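Local coordinates for protein esterase A (Caulobacter crescentus, PDB 5GKV) that probably hydrolyses ester bonds as an esterase of the beta-lactamase and penicillin-binding protein family, whose members work through an acyl-enzyme intermediate, at residues 253-256 against 257-261; 377-380 against 381-385. All coordinates share one frame; numbering follows the deposited sequence.

Interaction 1: 253-256 against 257-261; sequences AAEW and RRVEI
Arg258 folds back over Ala254 in the short surface helix 253-258, an alpha-helix of less than two turns that runs out into an extended tail at Val259. Its CB and CG lie against the Ala254 carbonyl, CG coming 3.3 Å from Ala254 O. CD stays close to that oxygen, and the chain then bends at chi3 (-76°), which turns NE and the guanidinium back along the helix. CZ stands 3.7 Å from both Ala254 CB and Ala254 C, so one face of the flat group lies over the peptide between Ala254 and Glu255. A methyl at 254 suits this place, being small enough for the guanidinium to lie close. At the tip, NH1 forms a salt bridge with Asp212, tying the helix to the loop that also holds His215, some forty residues earlier in the chain.

Beneath the side chains run the i to i+4 backbone bonds, ending with Val259 N to Glu255 O at 3.1 Å, the straightest of the three (162° at the hydrogen). Arg257 goes another way: its extended chain passes Ala253 O, with CG at 3.2 Å, toward His215 and Val218. Trp256 sends its indole out with CG anti to the backbone N (chi1 -176°), where the buried Ile261 side chain crosses it at about a right angle, its CD1 lying 3.8 Å from Trp256 NE1 and 3.9 Å from Trp256 CD1.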
ATOM      1  N   ALA A 253     -11.653  13.230 -10.962  1.00 47.26           N
ATOM      2  CA  ALA A 253     -11.711  12.149  -9.977  1.00 47.32           C
ATOM      3  C   ALA A 253     -12.077  10.811 -10.615  1.00 38.67           C
ATOM      4  O   ALA A 253     -11.535   9.767 -10.228  1.00 36.44           O
ATOM      5  CB  ALA A 253     -12.708  12.499  -8.875  1.00 46.84           C
ATOM      6  N   ALA A 254     -12.991  10.819 -11.592  1.00 36.40           N
ATOM      7  CA  ALA A 254     -13.412   9.580 -12.242  1.00 37.87           C
ATOM      8  C   ALA A 254     -12.268   8.932 -13.023  1.00 39.01           C
ATOM      9  O   ALA A 254     -12.080   7.708 -12.958  1.00 31.44           O
ATOM     10  CB  ALA A 254     -14.609   9.849 -13.160  1.00 36.08           C
ATOM     11  N   GLU A 255     -11.497   9.720 -13.779  1.00 32.93           N
ATOM     12  CA  GLU A 255     -10.386   9.108 -14.503  1.00 37.76           C
ATOM     13  C   GLU A 255      -9.301   8.625 -13.540  1.00 34.16           C
ATOM     14  O   GLU A 255      -8.704   7.564 -13.758  1.00 31.79           O
ATOM     15  CB  GLU A 255      -9.804  10.065 -15.549  1.00 42.94           C
ATOM     16  CG  GLU A 255      -9.186   9.311 -16.753  1.00 43.36           C
ATOM     17  CD  GLU A 255      -8.245  10.165 -17.594  1.00 55.74           C
ATOM     18  OE1 GLU A 255      -7.440   9.591 -18.369  1.00 59.11           O
ATOM     19  OE2 GLU A 255      -8.315  11.408 -17.486  1.00 61.34           O
ATOM     20  N   TRP A 256      -9.051   9.372 -12.457  1.00 32.60           N
ATOM     21  CA  TRP A 256      -8.069   8.921 -11.476  1.00 32.05           C
ATOM     22  C   TRP A 256      -8.480   7.593 -10.855  1.00 31.86           C
ATOM     23  O   TRP A 256      -7.619   6.752 -10.564  1.00 33.11           O
ATOM     24  CB  TRP A 256      -7.868   9.984 -10.391  1.00 34.13           C
ATOM     25  CG  TRP A 256      -6.793   9.632  -9.402  1.00 33.22           C
ATOM     26  CD1 TRP A 256      -5.451   9.887  -9.514  1.00 33.26           C
ATOM     27  CD2 TRP A 256      -6.971   8.958  -8.149  1.00 27.37           C
ATOM     28  NE1 TRP A 256      -4.786   9.413  -8.405  1.00 32.66           N
ATOM     29  CE2 TRP A 256      -5.695   8.840  -7.552  1.00 33.70           C
ATOM     30  CE3 TRP A 256      -8.087   8.443  -7.472  1.00 29.87           C
ATOM     31  CZ2 TRP A 256      -5.505   8.232  -6.309  1.00 27.81           C
ATOM     32  CZ3 TRP A 256      -7.897   7.835  -6.250  1.00 25.41           C
ATOM     33  CH2 TRP A 256      -6.616   7.736  -5.678  1.00 27.92           C
ATOM     34  N   ARG A 257      -9.786   7.372 -10.674  1.00 26.88           N
ATOM     35  CA  ARG A 257     -10.260   6.071 -10.211  1.00 28.48           C
ATOM     36  C   ARG A 257     -10.120   5.000 -11.284  1.00 27.07           C
ATOM     37  O   ARG A 257      -9.742   3.862 -10.982  1.00 23.50           O
ATOM     38  CB  ARG A 257     -11.712   6.183  -9.764  1.00 29.47           C
ATOM     39  CG  ARG A 257     -11.878   7.104  -8.567  1.00 28.03           C
ATOM     40  CD  ARG A 257     -13.332   7.285  -8.194  1.00 25.18           C
ATOM     41  NE  ARG A 257     -13.455   8.313  -7.165  1.00 30.20           N
ATOM     42  CZ  ARG A 257     -14.604   8.857  -6.775  1.00 37.15           C
ATOM     43  NH1 ARG A 257     -15.750   8.479  -7.328  1.00 34.88           N
ATOM     44  NH2 ARG A 257     -14.608   9.786  -5.829  1.00 38.88           N
ATOM     45  N   ARG A 258     -10.418   5.349 -12.543  1.00 26.57           N
ATOM     46  CA  ARG A 258     -10.530   4.352 -13.609  1.00 30.56           C
ATOM     47  C   ARG A 258      -9.179   3.744 -13.976  1.00 28.37           C
ATOM     48  O   ARG A 258      -9.089   2.539 -14.252  1.00 26.54           O
ATOM     49  CB  ARG A 258     -11.169   4.974 -14.861  1.00 37.93           C
ATOM     50  CG  ARG A 258     -12.691   5.127 -14.837  1.00 37.23           C
ATOM     51  CD  ARG A 258     -13.241   5.523 -16.231  1.00 40.55           C
ATOM     52  NE  ARG A 258     -13.005   6.935 -16.551  1.00 40.63           N
ATOM     53  CZ  ARG A 258     -13.841   7.927 -16.250  1.00 46.36           C
ATOM     54  NH1 ARG A 258     -14.984   7.672 -15.628  1.00 42.10           N
ATOM     55  NH2 ARG A 258     -13.536   9.183 -16.572  1.00 46.38           N
ATOM     56  N   VAL A 259      -8.125   4.563 -14.029  1.00 27.71           N
ATOM     57  CA  VAL A 259      -6.820   4.085 -14.485  1.00 29.77           C
ATOM     58  C   VAL A 259      -6.183   3.232 -13.395  1.00 28.70           C
ATOM     59  O   VAL A 259      -6.748   3.063 -12.309  1.00 27.56           O
ATOM     60  CB  VAL A 259      -5.896   5.254 -14.883  1.00 34.42           C
ATOM     61  CG1 VAL A 259      -6.467   5.996 -16.087  1.00 39.12           C
ATOM     62  CG2 VAL A 259      -5.680   6.216 -13.696  1.00 30.21           C
ATOM     63  N   GLU A 260      -5.005   2.683 -13.674  1.00 26.12           N
ATOM     64  CA  GLU A 260      -4.271   1.883 -12.703  1.00 29.10           C
ATOM     65  C   GLU A 260      -3.050   2.668 -12.256  1.00 29.96           C
ATOM     66  O   GLU A 260      -2.186   2.989 -13.077  1.00 25.19           O
ATOM     67  CB  GLU A 260      -3.838   0.548 -13.301  1.00 27.14           C
ATOM     68  CG  GLU A 260      -4.979  -0.319 -13.766  1.00 26.20           C
ATOM     69  CD  GLU A 260      -4.502  -1.725 -14.081  1.00 31.69           C
ATOM     70  OE1 GLU A 260      -3.350  -2.063 -13.685  1.00 27.14           O
ATOM     71  OE2 GLU A 260      -5.273  -2.476 -14.717  1.00 26.88           O
ATOM     72  N   ILE A 261      -2.985   2.980 -10.968  1.00 26.02           N
ATOM     73  CA  ILE A 261      -1.788   3.570 -10.377  1.00 22.98           C
ATOM     74  C   ILE A 261      -1.431   2.684  -9.186  1.00 25.65           C
ATOM     75  O   ILE A 261      -1.870   2.951  -8.055  1.00 24.77           O
ATOM     76  CB  ILE A 261      -2.019   5.041  -9.991  1.00 27.49           C
ATOM     77  CG1 ILE A 261      -2.516   5.833 -11.212  1.00 26.68           C
ATOM     78  CG2 ILE A 261      -0.722   5.654  -9.422  1.00 26.61           C
ATOM     79  CD1 ILE A 261      -2.838   7.302 -10.946  1.00 31.09           C
TER

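Interaction 2: 377-380 against 381-385; sequences RLIE and AAYAS
Ile379 and Tyr383, one helical turn apart, lie side by side and point the same way from the C-terminal helix 373-384, which packs on the antiparallel sheet of the beta-lactamase-type fold. The apolar part of the contact is theirs: Ile379 CG2 reaches both CD1 and CE1 of the tyrosine at 3.7 Å, so the methyl sits alongside one flank of the ring. It is placed there by a chi1 of -65°, which sets CG2 anti to the backbone N. A branched aliphatic and an aromatic suit this side of the helix, since both also touch Phe349 of strand 347-351. Leu378 faces helix 25-35 and Phe45, while the small Ala382 fits against Phe47.

The polar part is chiefly backbone. Four successive i to i+4 bonds join the turns, from Ala381 N to Arg377 O at 3.0 Å through to Ala384 N to Glu380 O at 2.9 Å. Ile379 O accepts the straightest, from Tyr383 N (168° at the hydrogen), and also meets the edge of the tyrosine ring in its plane, 3.3 Å from Tyr383 CD1. Near the C terminus Ser385 OG donates to Ala381 O at 2.9 Å, a small hydroxyl turned back onto the helix.

The polar ends of the longer side chains reach neighbouring parts of the fold: Arg377 NH2 bonds Asn34 OD1 of helix 25-35, and Tyr383 OH bonds Asp351 OD2. Tyr383 thus combines two chemistries, its carbon flank packing on isoleucine while its hydroxyl fixes the far end of the ring to the sheet.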
ATOM      1  N   ARG A 377      -3.225   2.562  17.606  1.00 15.30           N
ATOM      2  CA  ARG A 377      -3.962   2.229  18.826  1.00 17.27           C
ATOM      3  C   ARG A 377      -4.871   1.025  18.607  1.00 16.26           C
ATOM      4  O   ARG A 377      -5.038   0.192  19.507  1.00 14.72           O
ATOM      5  CB  ARG A 377      -4.804   3.418  19.292  1.00 17.94           C
ATOM      6  CG  ARG A 377      -4.033   4.614  19.838  1.00 24.60           C
ATOM      7  CD  ARG A 377      -5.014   5.622  20.500  1.00 28.29           C
ATOM      8  NE  ARG A 377      -5.831   6.343  19.518  1.00 28.28           N
ATOM      9  CZ  ARG A 377      -5.476   7.502  18.965  1.00 31.94           C
ATOM     10  NH1 ARG A 377      -4.330   8.082  19.320  1.00 26.44           N
ATOM     11  NH2 ARG A 377      -6.270   8.098  18.078  1.00 31.03           N
ATOM     12  N   LEU A 378      -5.496   0.931  17.427  1.00 12.25           N
ATOM     13  CA  LEU A 378      -6.384  -0.196  17.143  1.00 12.60           C
ATOM     14  C   LEU A 378      -5.607  -1.505  17.073  1.00 13.90           C
ATOM     15  O   LEU A 378      -6.016  -2.518  17.659  1.00 15.87           O
ATOM     16  CB  LEU A 378      -7.146   0.041  15.826  1.00 12.95           C
ATOM     17  CG  LEU A 378      -8.245   1.113  15.891  1.00 14.35           C
ATOM     18  CD1 LEU A 378      -8.722   1.507  14.480  1.00 12.77           C
ATOM     19  CD2 LEU A 378      -9.432   0.615  16.762  1.00 12.86           C
ATOM     20  N   ILE A 379      -4.477  -1.497  16.366  1.00 14.63           N
ATOM     21  CA  ILE A 379      -3.667  -2.706  16.230  1.00 16.79           C
ATOM     22  C   ILE A 379      -3.112  -3.121  17.587  1.00 16.43           C
ATOM     23  O   ILE A 379      -3.057  -4.310  17.918  1.00 15.48           O
ATOM     24  CB  ILE A 379      -2.552  -2.476  15.191  1.00 15.77           C
ATOM     25  CG1 ILE A 379      -3.173  -2.266  13.794  1.00 13.86           C
ATOM     26  CG2 ILE A 379      -1.565  -3.646  15.165  1.00 16.55           C
ATOM     27  CD1 ILE A 379      -2.193  -1.716  12.755  1.00 15.81           C
ATOM     28  N   GLU A 380      -2.698  -2.150  18.395  1.00 13.34           N
ATOM     29  CA  GLU A 380      -2.169  -2.487  19.712  1.00 13.48           C
ATOM     30  C   GLU A 380      -3.258  -3.081  20.600  1.00 16.83           C
ATOM     31  O   GLU A 380      -3.020  -4.059  21.321  1.00 19.47           O
ATOM     32  CB  GLU A 380      -1.524  -1.240  20.337  1.00 17.30           C
ATOM     33  CG  GLU A 380      -0.246  -0.851  19.566  1.00 18.30           C
ATOM     34  CD  GLU A 380       0.496   0.342  20.151  1.00 28.03           C
ATOM     35  OE1 GLU A 380      -0.132   1.138  20.878  1.00 28.32           O
ATOM     36  OE2 GLU A 380       1.716   0.476  19.884  1.00 27.28           O
ATOM     37  N   ALA A 381      -4.479  -2.554  20.514  1.00 12.58           N
ATOM     38  CA  ALA A 381      -5.584  -3.151  21.258  1.00 14.98           C
ATOM     39  C   ALA A 381      -5.883  -4.567  20.784  1.00 18.01           C
ATOM     40  O   ALA A 381      -6.230  -5.447  21.591  1.00 15.15           O
ATOM     41  CB  ALA A 381      -6.842  -2.287  21.127  1.00 17.75           C
ATOM     42  N   ALA A 382      -5.796  -4.803  19.472  1.00 15.28           N
ATOM     43  CA  ALA A 382      -6.062  -6.143  18.966  1.00 16.54           C
ATOM     44  C   ALA A 382      -5.029  -7.128  19.500  1.00 18.87           C
ATOM     45  O   ALA A 382      -5.379  -8.219  19.967  1.00 17.25           O
ATOM     46  CB  ALA A 382      -6.074  -6.133  17.436  1.00 14.61           C
ATOM     47  N   TYR A 383      -3.742  -6.749  19.450  1.00 17.14           N
ATOM     48  CA  TYR A 383      -2.699  -7.635  19.965  1.00 17.16           C
ATOM     49  C   TYR A 383      -2.828  -7.843  21.471  1.00 19.81           C
ATOM     50  O   TYR A 383      -2.548  -8.941  21.970  1.00 19.62           O
ATOM     51  CB  TYR A 383      -1.310  -7.086  19.630  1.00 16.92           C
ATOM     52  CG  TYR A 383      -0.787  -7.535  18.280  1.00 20.85           C
ATOM     53  CD1 TYR A 383      -0.965  -6.742  17.144  1.00 17.77           C
ATOM     54  CD2 TYR A 383      -0.100  -8.743  18.141  1.00 18.72           C
ATOM     55  CE1 TYR A 383      -0.482  -7.152  15.900  1.00 17.29           C
ATOM     56  CE2 TYR A 383       0.386  -9.155  16.908  1.00 21.67           C
ATOM     57  CZ  TYR A 383       0.187  -8.353  15.794  1.00 19.60           C
ATOM     58  OH  TYR A 383       0.667  -8.750  14.574  1.00 17.46           O
ATOM     59  N   ALA A 384      -3.221  -6.802  22.217  1.00 17.02           N
ATOM     60  CA  ALA A 384      -3.393  -6.948  23.661  1.00 20.89           C
ATOM     61  C   ALA A 384      -4.572  -7.846  24.010  1.00 22.60           C
ATOM     62  O   ALA A 384      -4.713  -8.247  25.172  1.00 21.30           O
ATOM     63  CB  ALA A 384      -3.582  -5.581  24.326  1.00 16.25           C
ATOM     64  N   SER A 385      -5.423  -8.158  23.036  1.00 18.64           N
ATOM     65  CA  SER A 385      -6.552  -9.051  23.234  1.00 19.82           C
ATOM     66  C   SER A 385      -6.203 -10.507  22.978  1.00 20.97           C
ATOM     67  O   SER A 385      -7.021 -11.387  23.273  1.00 22.26           O
ATOM     68  CB  SER A 385      -7.710  -8.635  22.318  1.00 16.89           C
ATOM     69  OG  SER A 385      -8.133  -7.315  22.635  1.00 18.11           O
TER

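After the short strand 16-17 the chain forms helix 25-35 and strands 42-49 and 52-60, then passes through the helical region before reaching interaction 1 at 253-261. Interaction 2, at 377-385, follows near the C terminus. The two are in series, neither nested nor crossing, and both are local: interaction 1 closes helical turns and the bend into the tail after Val259; interaction 2 closes successive turns of one helix. Their centres lie 34 Å apart, on opposite sides of the chain's centre. Interaction 1 joins a surface helix to the loop around Asp212 and His215; interaction 2 brings the end of the chain back against helix 25-35, strand 42-49 and the late strand 347-351.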